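Local atomic coordinates of flavodoxin (Bacteroides uniformis, PDB entry 4J8P), a protein that binds flavin mononucleotide and, as a member of the flavodoxin family, probably carries electrons between redox partners. Residues W91-R96 / I123-K128; T100-G105 / T132-I137; Q38-Y43 / R67-S72. One frame throughout, in Å; residues are numbered along the deposited sequence.

Contact 1 of 3, residues W91-R96 / I123-K128; sequences WNLAPR and ISNAEK. With FMN (flavin mononucleotide), chain B.
Asn92 and Leu93, in the flavin-binding loop after strand 80-88, rest on Asn125 and Ala126 in the first turn of helix 124-133. This is a loop-to-helix contact of the flavodoxin fold, in which cofactor loops gather at the C-terminal ends of the parallel strands. The one direct hydrogen bond between the segments runs from Asn125 ND2 to the backbone Asn92 O, 2.8 Å long and nearly straight at 176°. The acceptor lies in the plane of the Asn125 amide, while the donor stands above the peptide plane of Asn92. CB of Asn125 points toward the loop, and CG, anti to its backbone N (chi1 -171°), lies beside the carbonyl carbon. The Asn92 amide, deposited in two conformers, lies across Asn125 in the one given here, with ND2 3.3 Å from Asn125 CB. Next to it the Ala126 methyl lies on the Leu93-Ala94 peptide, CB 3.7 Å from Leu93 C; so small a side chain lets the loop backbone lie against the helix, with Phe87 and Ile89 also touching the methyl. A water bridges Ala94 N and Ala126 O, so two backbone groups are joined without direct contact.

On its other side the loop reads the flavin. Trp91 and Asn92 both have positive phi, which asparagine tolerates better than most residues, and their successive amides turn to the isoalloxazine edge. Trp91 sets one ring face near FMN C6. Asn92 N donates to FMN O4 at 2.9 Å, and Trp91 N reaches FMN N5 at 2.8 Å.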
loop_
_atom_site.group_PDB
_atom_site.type_symbol
_atom_site.label_atom_id
_atom_site.label_comp_id
_atom_site.label_asym_id
_atom_site.label_seq_id
_atom_site.Cartn_x
_atom_site.Cartn_y
_atom_site.Cartn_z
ATOM N N TRP A 91 3.410 4.604 -12.041
ATOM C CA TRP A 91 4.001 5.879 -12.439
ATOM C C TRP A 91 4.781 6.549 -11.278
ATOM O O TRP A 91 4.618 7.755 -10.997
ATOM C CB TRP A 91 2.965 6.843 -13.060
ATOM C CG TRP A 91 2.336 6.284 -14.306
ATOM C CD1 TRP A 91 1.067 5.788 -14.431
ATOM C CD2 TRP A 91 2.995 6.026 -15.560
ATOM N NE1 TRP A 91 0.856 5.341 -15.723
ATOM C CE2 TRP A 91 2.030 5.449 -16.428
ATOM C CE3 TRP A 91 4.302 6.258 -16.042
ATOM C CZ2 TRP A 91 2.330 5.114 -17.753
ATOM C CZ3 TRP A 91 4.588 5.926 -17.363
ATOM C CH2 TRP A 91 3.618 5.333 -18.182
ATOM N N ASN A 92 5.651 5.737 -10.614
ATOM C CA ASN A 92 6.555 6.245 -9.573
ATOM C C ASN A 92 5.804 6.727 -8.324
ATOM O O ASN A 92 6.391 7.444 -7.486
ATOM C CB ASN A 92 7.416 7.391 -10.140
ATOM C CG ASN A 92 8.700 7.618 -9.397
ATOM O OD1 ASN A 92 9.218 6.747 -8.695
ATOM N ND2 ASN A 92 9.246 8.812 -9.517
ATOM N N LEU A 93 4.536 6.302 -8.152
ATOM C CA LEU A 93 3.720 6.742 -7.034
ATOM C C LEU A 93 2.945 5.576 -6.454
ATOM O O LEU A 93 2.779 4.540 -7.090
ATOM C CB LEU A 93 2.708 7.804 -7.518
ATOM C CG LEU A 93 3.304 9.172 -7.904
ATOM C CD1 LEU A 93 2.325 9.960 -8.785
ATOM C CD2 LEU A 93 3.652 9.970 -6.664
ATOM N N ALA A 94 2.351 5.805 -5.278
ATOM C CA ALA A 94 1.388 4.872 -4.777
ATOM C C ALA A 94 0.101 5.052 -5.595
ATOM O O ALA A 94 -0.296 6.201 -5.876
ATOM C CB ALA A 94 1.103 5.169 -3.302
ATOM N N PRO A 95 -0.567 3.960 -5.948
ATOM C CA PRO A 95 -1.909 4.113 -6.567
ATOM C C PRO A 95 -2.805 4.986 -5.677
ATOM O O PRO A 95 -2.695 4.962 -4.440
ATOM C CB PRO A 95 -2.420 2.673 -6.657
ATOM C CG PRO A 95 -1.123 1.832 -6.748
ATOM C CD PRO A 95 -0.241 2.537 -5.704
ATOM N N ARG A 96 -3.708 5.761 -6.295
ATOM C CA ARG A 96 -4.533 6.710 -5.512
ATOM C C ARG A 96 -5.432 6.051 -4.456
ATOM O O ARG A 96 -5.805 6.729 -3.490
ATOM C CB ARG A 96 -5.407 7.569 -6.436
ATOM C CG ARG A 96 -4.590 8.277 -7.540
ATOM C CD ARG A 96 -3.442 9.131 -6.986
ATOM N NE ARG A 96 -2.844 9.940 -8.059
ATOM C CZ ARG A 96 -1.732 10.666 -7.931
ATOM N NH1 ARG A 96 -1.043 10.654 -6.783
ATOM N NH2 ARG A 96 -1.313 11.432 -8.935
ATOM N N ILE A 123 11.105 2.581 -4.567
ATOM C CA ILE A 123 9.966 3.076 -3.802
ATOM C C ILE A 123 10.177 4.536 -3.360
ATOM O O ILE A 123 9.263 5.126 -2.780
ATOM C CB ILE A 123 9.753 2.155 -2.555
ATOM C CG1 ILE A 123 8.332 2.311 -1.988
ATOM C CG2 ILE A 123 10.806 2.432 -1.424
ATOM C CD1 ILE A 123 8.072 1.380 -0.765
ATOM N N SER A 124 11.382 5.109 -3.580
ATOM C CA SER A 124 11.735 6.404 -3.025
ATOM C C SER A 124 10.716 7.493 -3.278
ATOM O O SER A 124 10.292 8.141 -2.317
ATOM C CB SER A 124 13.092 6.851 -3.544
ATOM O OG SER A 124 14.014 5.854 -3.149
ATOM N N ASN A 125 10.320 7.729 -4.543
ATOM C CA ASN A 125 9.382 8.818 -4.784
ATOM C C ASN A 125 8.009 8.551 -4.166
ATOM O O ASN A 125 7.391 9.463 -3.578
ATOM C CB ASN A 125 9.257 9.079 -6.266
ATOM C CG ASN A 125 8.469 10.317 -6.570
ATOM O OD1 ASN A 125 8.952 11.432 -6.348
ATOM N ND2 ASN A 125 7.238 10.130 -7.058
ATOM N N ALA A 126 7.509 7.328 -4.332
ATOM C CA ALA A 126 6.183 6.988 -3.806
ATOM C C ALA A 126 6.137 7.201 -2.299
ATOM O O ALA A 126 5.227 7.830 -1.754
ATOM C CB ALA A 126 5.871 5.542 -4.133
ATOM N N GLU A 127 7.181 6.705 -1.628
ATOM C CA GLU A 127 7.285 6.880 -0.190
ATOM C C GLU A 127 7.399 8.380 0.186
ATOM O O GLU A 127 6.762 8.842 1.146
ATOM C CB GLU A 127 8.552 6.122 0.245
ATOM C CG GLU A 127 8.980 6.411 1.652
ATOM C CD GLU A 127 10.155 5.547 2.067
ATOM O OE1 GLU A 127 11.193 5.513 1.364
ATOM O OE2 GLU A 127 10.058 4.971 3.167
ATOM N N LYS A 128 8.275 9.137 -0.508
ATOM C CA LYS A 128 8.429 10.555 -0.157
ATOM C C LYS A 128 7.110 11.324 -0.334
ATOM O O LYS A 128 6.774 12.171 0.494
ATOM C CB LYS A 128 9.524 11.172 -1.027
ATOM C CG LYS A 128 9.991 12.552 -0.504
ATOM C CD LYS A 128 10.577 12.529 0.954
ATOM C CE LYS A 128 11.662 11.496 1.189
ATOM N NZ LYS A 128 12.005 11.370 2.655
HETATM N N1 FMN B . 6.481 -0.393 -12.502
HETATM C C2 FMN B . 7.572 0.424 -12.346
HETATM O O2 FMN B . 8.715 -0.025 -12.216
HETATM N N3 FMN B . 7.415 1.814 -12.417
HETATM C C4 FMN B . 6.230 2.481 -12.677
HETATM O O4 FMN B . 6.202 3.713 -12.649
HETATM C C4A FMN B . 5.091 1.601 -12.931
HETATM N N5 FMN B . 3.955 2.146 -13.319
HETATM C C5A FMN B . 2.875 1.304 -13.555
HETATM C C6 FMN B . 1.645 1.878 -13.906
HETATM C C7 FMN B . 0.501 1.104 -14.057
HETATM C C7M FMN B . -0.820 1.783 -14.299
HETATM C C8 FMN B . 0.587 -0.293 -13.889
HETATM C C8M FMN B . -0.635 -1.171 -13.981
HETATM C C9 FMN B . 1.811 -0.867 -13.569
HETATM C C9A FMN B . 2.959 -0.093 -13.387
HETATM N N10 FMN B . 4.218 -0.649 -13.002
HETATM C C10 FMN B . 5.301 0.162 -12.784
HETATM C "C1'" FMN B . 4.322 -2.115 -12.812
HETATM C "C2'" FMN B . 3.851 -2.570 -11.430
HETATM O "O2'" FMN B . 4.353 -1.744 -10.380
HETATM C "C3'" FMN B . 4.242 -4.015 -11.117
HETATM O "O3'" FMN B . 3.925 -4.856 -12.233
HETATM C "C4'" FMN B . 3.589 -4.519 -9.826
HETATM O "O4'" FMN B . 4.377 -5.596 -9.320
HETATM C "C5'" FMN B . 2.166 -4.990 -10.078
HETATM O "O5'" FMN B . 1.652 -5.350 -8.792
HETATM P P FMN B . 0.243 -5.980 -8.528
HETATM O O1P FMN B . -0.890 -5.130 -8.961
HETATM O O2P FMN B . 0.259 -6.237 -7.041
HETATM O O3P FMN B . 0.230 -7.339 -9.237
HETATM O O HOH W 1 11.390 6.554 -6.942
HETATM O O HOH W 2 8.444 5.455 -6.311
HETATM O O HOH W 3 3.034 8.060 -3.563
#

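Contact 2 of 3, residues T100-G105 / T132-I137; sequences TFIESG and TNYPGI
The C-terminal ends of helices 96-102 and 124-133 meet here, Ile102 at the end of the first and Glu103 just after it receiving Tyr134, the residue at which the second leaves helical geometry. Ile102 CG2 is set over the centre of the Tyr134 ring, 3.6 Å from the centroid and 4° off the normal, a CH-pi contact with the methyl aimed squarely at the face. Ile102 CD1 adds a second touch at the CD2-CE2 side of the ring, and CG2 also meets Ile137 CD1 at 3.8 Å. A beta-branched side chain suits this place because both of its arms, CG2 and the CG1-CD1 arm, reach the ring.

In this flavodoxin-like alpha/beta sandwich, the two helices precede strands 111-117 and 138-144, and the type I turn from Tyr134 to Ile137 leads the chain into the latter strand. CB of Tyr134 points toward segment 100-105, and CG stands anti to the carbonyl carbon (chi1 -55°). Tyr134 OH donates to Glu103 OE2 at 2.6 Å. The carboxylate oxygen lies near the ring plane, although the two flat groups are turned 66° against each other, and the hydroxyl comes to OE2 from above the carboxylate plane. Asn99 ND2 bonds to the same hydroxyl, while Arg67 forms a salt bridge with Glu103 OE1, so both carboxylate oxygens are engaged.

Over the ring face opposite Ile102, offset toward the rim, lies Asn133 ND2. That amide nitrogen donates to a water at 2.8 Å, and the water in turn donates to Glu103 OE2, also at 2.8 Å.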
loop_
_atom_site.group_PDB
_atom_site.type_symbol
_atom_site.label_atom_id
_atom_site.label_comp_id
_atom_site.label_asym_id
_atom_site.label_seq_id
_atom_site.Cartn_x
_atom_site.Cartn_y
_atom_site.Cartn_z
ATOM N N THR A 100 -6.929 7.088 -0.615
ATOM C CA THR A 100 -8.280 6.924 -0.064
ATOM C C THR A 100 -8.226 6.170 1.262
ATOM O O THR A 100 -8.881 6.575 2.224
ATOM C CB THR A 100 -9.164 6.153 -1.052
ATOM O OG1 THR A 100 -9.074 6.779 -2.326
ATOM C CG2 THR A 100 -10.652 6.142 -0.596
ATOM N N PHE A 101 -7.435 5.082 1.303
ATOM C CA PHE A 101 -7.307 4.262 2.495
ATOM C C PHE A 101 -6.790 5.099 3.686
ATOM O O PHE A 101 -7.404 5.083 4.754
ATOM C CB PHE A 101 -6.381 3.078 2.185
ATOM C CG PHE A 101 -6.059 2.214 3.362
ATOM C CD1 PHE A 101 -7.029 1.380 3.926
ATOM C CD2 PHE A 101 -4.804 2.263 3.953
ATOM C CE1 PHE A 101 -6.729 0.585 5.046
ATOM C CE2 PHE A 101 -4.500 1.446 5.056
ATOM C CZ PHE A 101 -5.457 0.613 5.586
ATOM N N ILE A 102 -5.673 5.809 3.509
ATOM C CA ILE A 102 -5.083 6.606 4.606
ATOM C C ILE A 102 -6.080 7.679 5.080
ATOM O O ILE A 102 -6.163 7.979 6.266
ATOM C CB ILE A 102 -3.734 7.216 4.147
ATOM C CG1 ILE A 102 -2.725 6.078 3.925
ATOM C CG2 ILE A 102 -3.202 8.290 5.128
ATOM C CD1 ILE A 102 -1.417 6.539 3.164
ATOM N N GLU A 103 -6.830 8.244 4.132
ATOM C CA GLU A 103 -7.792 9.304 4.448
ATOM C C GLU A 103 -9.108 8.743 4.984
ATOM O O GLU A 103 -10.014 9.530 5.264
ATOM C CB GLU A 103 -8.028 10.175 3.217
ATOM C CG GLU A 103 -6.771 10.975 2.898
ATOM C CD GLU A 103 -6.788 11.722 1.581
ATOM O OE1 GLU A 103 -7.882 11.864 0.988
ATOM O OE2 GLU A 103 -5.703 12.182 1.150
ATOM N N SER A 104 -9.222 7.412 5.145
ATOM C CA SER A 104 -10.483 6.815 5.629
ATOM C C SER A 104 -10.385 6.216 7.044
ATOM O O SER A 104 -11.353 5.611 7.528
ATOM C CB SER A 104 -10.958 5.755 4.645
ATOM O OG SER A 104 -11.251 6.385 3.396
ATOM N N GLY A 105 -9.244 6.406 7.699
ATOM C CA GLY A 105 -9.032 5.911 9.055
ATOM C C GLY A 105 -8.159 6.851 9.861
ATOM O O GLY A 105 -7.600 7.810 9.308
ATOM N N THR A 132 5.190 13.359 2.651
ATOM C CA THR A 132 4.961 14.808 2.485
ATOM C C THR A 132 3.446 15.121 2.585
ATOM O O THR A 132 3.057 16.153 3.149
ATOM C CB THR A 132 5.583 15.270 1.136
ATOM O OG1 THR A 132 6.975 14.921 1.113
ATOM C CG2 THR A 132 5.449 16.808 0.905
ATOM N N ASN A 133 2.600 14.237 2.058
ATOM C CA ASN A 133 1.160 14.500 2.088
ATOM C C ASN A 133 0.549 14.218 3.447
ATOM O O ASN A 133 -0.488 14.819 3.782
ATOM C CB ASN A 133 0.454 13.674 1.032
ATOM C CG ASN A 133 -0.843 14.337 0.650
ATOM O OD1 ASN A 133 -0.868 15.505 0.252
ATOM N ND2 ASN A 133 -1.951 13.662 0.883
ATOM N N TYR A 134 1.197 13.319 4.249
ATOM C CA TYR A 134 0.661 12.919 5.566
ATOM C C TYR A 134 1.732 13.106 6.633
ATOM O O TYR A 134 2.237 12.122 7.197
ATOM C CB TYR A 134 0.169 11.465 5.527
ATOM C CG TYR A 134 -0.837 11.243 4.422
ATOM C CD1 TYR A 134 -2.094 11.838 4.469
ATOM C CD2 TYR A 134 -0.515 10.479 3.308
ATOM C CE1 TYR A 134 -3.009 11.669 3.437
ATOM C CE2 TYR A 134 -1.426 10.300 2.264
ATOM C CZ TYR A 134 -2.678 10.889 2.342
ATOM O OH TYR A 134 -3.575 10.739 1.310
ATOM N N PRO A 135 2.080 14.373 6.940
ATOM C CA PRO A 135 3.201 14.616 7.861
ATOM C C PRO A 135 2.895 14.323 9.332
ATOM O O PRO A 135 3.817 14.379 10.150
ATOM C CB PRO A 135 3.520 16.106 7.642
ATOM C CG PRO A 135 2.234 16.707 7.194
ATOM C CD PRO A 135 1.555 15.641 6.376
ATOM N N GLY A 136 1.638 14.024 9.646
ATOM C CA GLY A 136 1.205 13.688 10.996
ATOM C C GLY A 136 1.412 12.223 11.331
ATOM O O GLY A 136 1.250 11.828 12.486
ATOM N N ILE A 137 1.739 11.396 10.326
ATOM C CA ILE A 137 1.910 9.964 10.564
ATOM C C ILE A 137 3.374 9.656 10.903
ATOM O O ILE A 137 4.280 10.293 10.366
ATOM C CB ILE A 137 1.442 9.216 9.298
ATOM C CG1 ILE A 137 -0.106 9.236 9.277
ATOM C CG2 ILE A 137 1.987 7.792 9.210
ATOM C CD1 ILE A 137 -0.704 8.626 7.979
HETATM O O HOH W 4 -4.421 14.553 1.702
#

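Contact 3 of 3, residues Q38-Y43 / R67-S72; sequences QPAKKY and RPALYS
Extended backbone torsions at Pro39 (psi 149°) and Leu70 (psi 155°) bring the two loops together at one point, Gln38 O against Tyr71 N and Ala40 N against Ala69 O. The result is a single beta bridge with the antiparallel bonding pattern on the periphery of the flavodoxin fold, joining the loop after strand 33-36 to the one after helix 56-62. Pro39 and Leu70 form the non-hydrogen-bonded pair at its centre, with CA atoms 4.5 Å apart. Proline suits this position, since no N-H of its own is needed there. The bonds on its two sides are Tyr71 N to Gln38 O, 2.7 Å, and Ala40 N to Ala69 O, 2.9 Å. Gln38 O also receives a CA-H...O contact from Leu70. Ala69 O likewise has a second partner, a water that donates to it and accepts from Lys41 N.

Ala40 and Tyr71 then both take up helical torsions, which ends the pairing after one step. The CB atoms of Ala40 and Ala69 touch at 4.1 Å, while the Pro39 ring turns off to Ile97 and Phe13, and Leu70 packs on Ile37. CG of Tyr71 stands anti to its backbone N (chi1 -171°); Tyr71 CB touches Pro39 O, and Ala40 O lies at the ring edge. Farther along, Tyr43 crosses Pro68 at about a right angle. Its hydroxyl is hydrogen-bonded to Glu60 OE1 and at the same time touches the proline ring, OH lying 3.5 Å from Pro68 CG.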
loop_
_atom_site.group_PDB
_atom_site.type_symbol
_atom_site.label_atom_id
_atom_site.label_comp_id
_atom_site.label_asym_id
_atom_site.label_seq_id
_atom_site.Cartn_x
_atom_site.Cartn_y
_atom_site.Cartn_z
ATOM N N GLN A 38 -9.552 -2.781 -0.665
ATOM C CA GLN A 38 -10.477 -3.163 -1.729
ATOM C C GLN A 38 -11.088 -1.970 -2.465
ATOM O O GLN A 38 -11.832 -1.214 -1.845
ATOM C CB GLN A 38 -11.639 -3.956 -1.097
ATOM C CG GLN A 38 -11.242 -5.175 -0.261
ATOM C CD GLN A 38 -10.987 -6.403 -1.101
ATOM O OE1 GLN A 38 -11.292 -6.470 -2.296
ATOM N NE2 GLN A 38 -10.480 -7.431 -0.464
ATOM N N PRO A 39 -10.896 -1.860 -3.782
ATOM C CA PRO A 39 -11.613 -0.828 -4.539
ATOM C C PRO A 39 -13.107 -1.165 -4.679
ATOM O O PRO A 39 -13.458 -2.349 -4.825
ATOM C CB PRO A 39 -10.970 -0.888 -5.948
ATOM C CG PRO A 39 -9.996 -2.003 -5.913
ATOM C CD PRO A 39 -10.093 -2.747 -4.646
ATOM N N ALA A 40 -13.977 -0.141 -4.741
ATOM C CA ALA A 40 -15.410 -0.351 -5.030
ATOM C C ALA A 40 -15.539 -0.958 -6.434
ATOM O O ALA A 40 -16.387 -1.819 -6.669
ATOM C CB ALA A 40 -16.165 0.955 -4.943
ATOM N N LYS A 41 -14.688 -0.495 -7.371
ATOM C CA LYS A 41 -14.621 -1.059 -8.723
ATOM C C LYS A 41 -13.247 -1.643 -8.958
ATOM O O LYS A 41 -12.260 -0.897 -8.979
ATOM C CB LYS A 41 -14.936 -0.016 -9.784
ATOM C CG LYS A 41 -15.015 -0.655 -11.150
ATOM C CD LYS A 41 -14.800 0.319 -12.211
ATOM C CE LYS A 41 -14.809 -0.422 -13.523
ATOM N NZ LYS A 41 -13.949 0.242 -14.505
ATOM N N LYS A 42 -13.158 -2.969 -9.123
ATOM C CA LYS A 42 -11.876 -3.641 -9.337
ATOM C C LYS A 42 -11.248 -3.158 -10.633
ATOM O O LYS A 42 -11.968 -2.774 -11.561
ATOM C CB LYS A 42 -12.040 -5.178 -9.364
ATOM C CG LYS A 42 -12.316 -5.781 -7.987
ATOM N N TYR A 43 -9.907 -3.112 -10.666
ATOM C CA TYR A 43 -9.221 -2.652 -11.874
ATOM C C TYR A 43 -9.214 -3.748 -12.943
ATOM O O TYR A 43 -8.635 -4.816 -12.742
ATOM C CB TYR A 43 -7.786 -2.210 -11.547
ATOM C CG TYR A 43 -7.771 -0.909 -10.780
ATOM C CD1 TYR A 43 -8.043 -0.879 -9.412
ATOM C CD2 TYR A 43 -7.572 0.307 -11.435
ATOM C CE1 TYR A 43 -8.086 0.326 -8.709
ATOM C CE2 TYR A 43 -7.606 1.516 -10.741
ATOM C CZ TYR A 43 -7.910 1.521 -9.385
ATOM O OH TYR A 43 -7.953 2.713 -8.707
ATOM N N ARG A 67 -9.446 10.083 -5.682
ATOM C CA ARG A 67 -9.597 9.182 -4.539
ATOM C C ARG A 67 -10.580 8.039 -4.885
ATOM O O ARG A 67 -11.798 8.127 -4.602
ATOM C CB ARG A 67 -10.075 9.920 -3.281
ATOM C CG ARG A 67 -9.128 11.020 -2.782
ATOM C CD ARG A 67 -7.844 10.394 -2.213
ATOM N NE ARG A 67 -6.965 11.416 -1.646
ATOM C CZ ARG A 67 -5.998 12.050 -2.313
ATOM N NH1 ARG A 67 -5.762 11.769 -3.597
ATOM N NH2 ARG A 67 -5.270 12.984 -1.706
ATOM N N PRO A 68 -10.090 6.954 -5.524
ATOM C CA PRO A 68 -10.984 5.825 -5.857
ATOM C C PRO A 68 -11.690 5.328 -4.611
ATOM O O PRO A 68 -11.061 5.137 -3.563
ATOM C CB PRO A 68 -10.013 4.756 -6.397
ATOM C CG PRO A 68 -8.884 5.581 -6.980
ATOM C CD PRO A 68 -8.702 6.695 -5.980
ATOM N N ALA A 69 -13.015 5.133 -4.716
ATOM C CA ALA A 69 -13.771 4.705 -3.543
ATOM C C ALA A 69 -13.390 3.289 -3.104
ATOM O O ALA A 69 -13.024 2.444 -3.938
ATOM C CB ALA A 69 -15.258 4.776 -3.832
ATOM N N LEU A 70 -13.510 3.032 -1.784
ATOM C CA LEU A 70 -13.267 1.697 -1.234
ATOM C C LEU A 70 -14.549 0.854 -1.302
ATOM O O LEU A 70 -15.667 1.398 -1.194
ATOM C CB LEU A 70 -12.824 1.783 0.232
ATOM C CG LEU A 70 -11.585 2.617 0.511
ATOM C CD1 LEU A 70 -11.309 2.678 2.022
ATOM C CD2 LEU A 70 -10.394 2.072 -0.232
ATOM N N TYR A 71 -14.420 -0.487 -1.342
ATOM C CA TYR A 71 -15.567 -1.393 -1.419
ATOM C C TYR A 71 -16.440 -1.321 -0.159
ATOM O O TYR A 71 -17.670 -1.395 -0.261
ATOM C CB TYR A 71 -15.074 -2.825 -1.663
ATOM C CG TYR A 71 -16.128 -3.857 -1.982
ATOM C CD1 TYR A 71 -16.783 -3.860 -3.211
ATOM C CD2 TYR A 71 -16.457 -4.858 -1.067
ATOM C CE1 TYR A 71 -17.744 -4.823 -3.517
ATOM C CE2 TYR A 71 -17.425 -5.819 -1.361
ATOM C CZ TYR A 71 -18.064 -5.799 -2.588
ATOM O OH TYR A 71 -19.002 -6.748 -2.915
ATOM N N SER A 72 -15.792 -1.153 1.015
ATOM C CA SER A 72 -16.494 -1.069 2.295
ATOM C C SER A 72 -15.870 -0.023 3.181
ATOM O O SER A 72 -14.688 0.318 3.009
ATOM C CB SER A 72 -16.466 -2.424 3.008
ATOM O OG SER A 72 -17.129 -3.437 2.263
HETATM O O HOH W 5 -13.372 2.377 -6.781
#

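Overall arrangement
Contact 1 alone touches the flavin. Contact 2 shares helix 124-133 with it: contact 1 uses the start of that helix and contact 2 its end, the centres lying about 14 Å apart. Helix 96-102 likewise runs from the end of loop 91-96 into segment 100-105. Contact 3 sits farther out, its centre about 19 Å from that of contact 1 and 17 Å from that of contact 2, but Arg67-Ser72 borders helix 96-102. Arg67 NE forms a salt bridge with Glu103 OE1 at 2.8 Å, Thr100 OG1 probably hydrogen-bonds to Pro68 O at 2.9 Å, and Arg96 CB packs on Pro68 CD at 3.4 Å. Helix 96-102 thus connects all three.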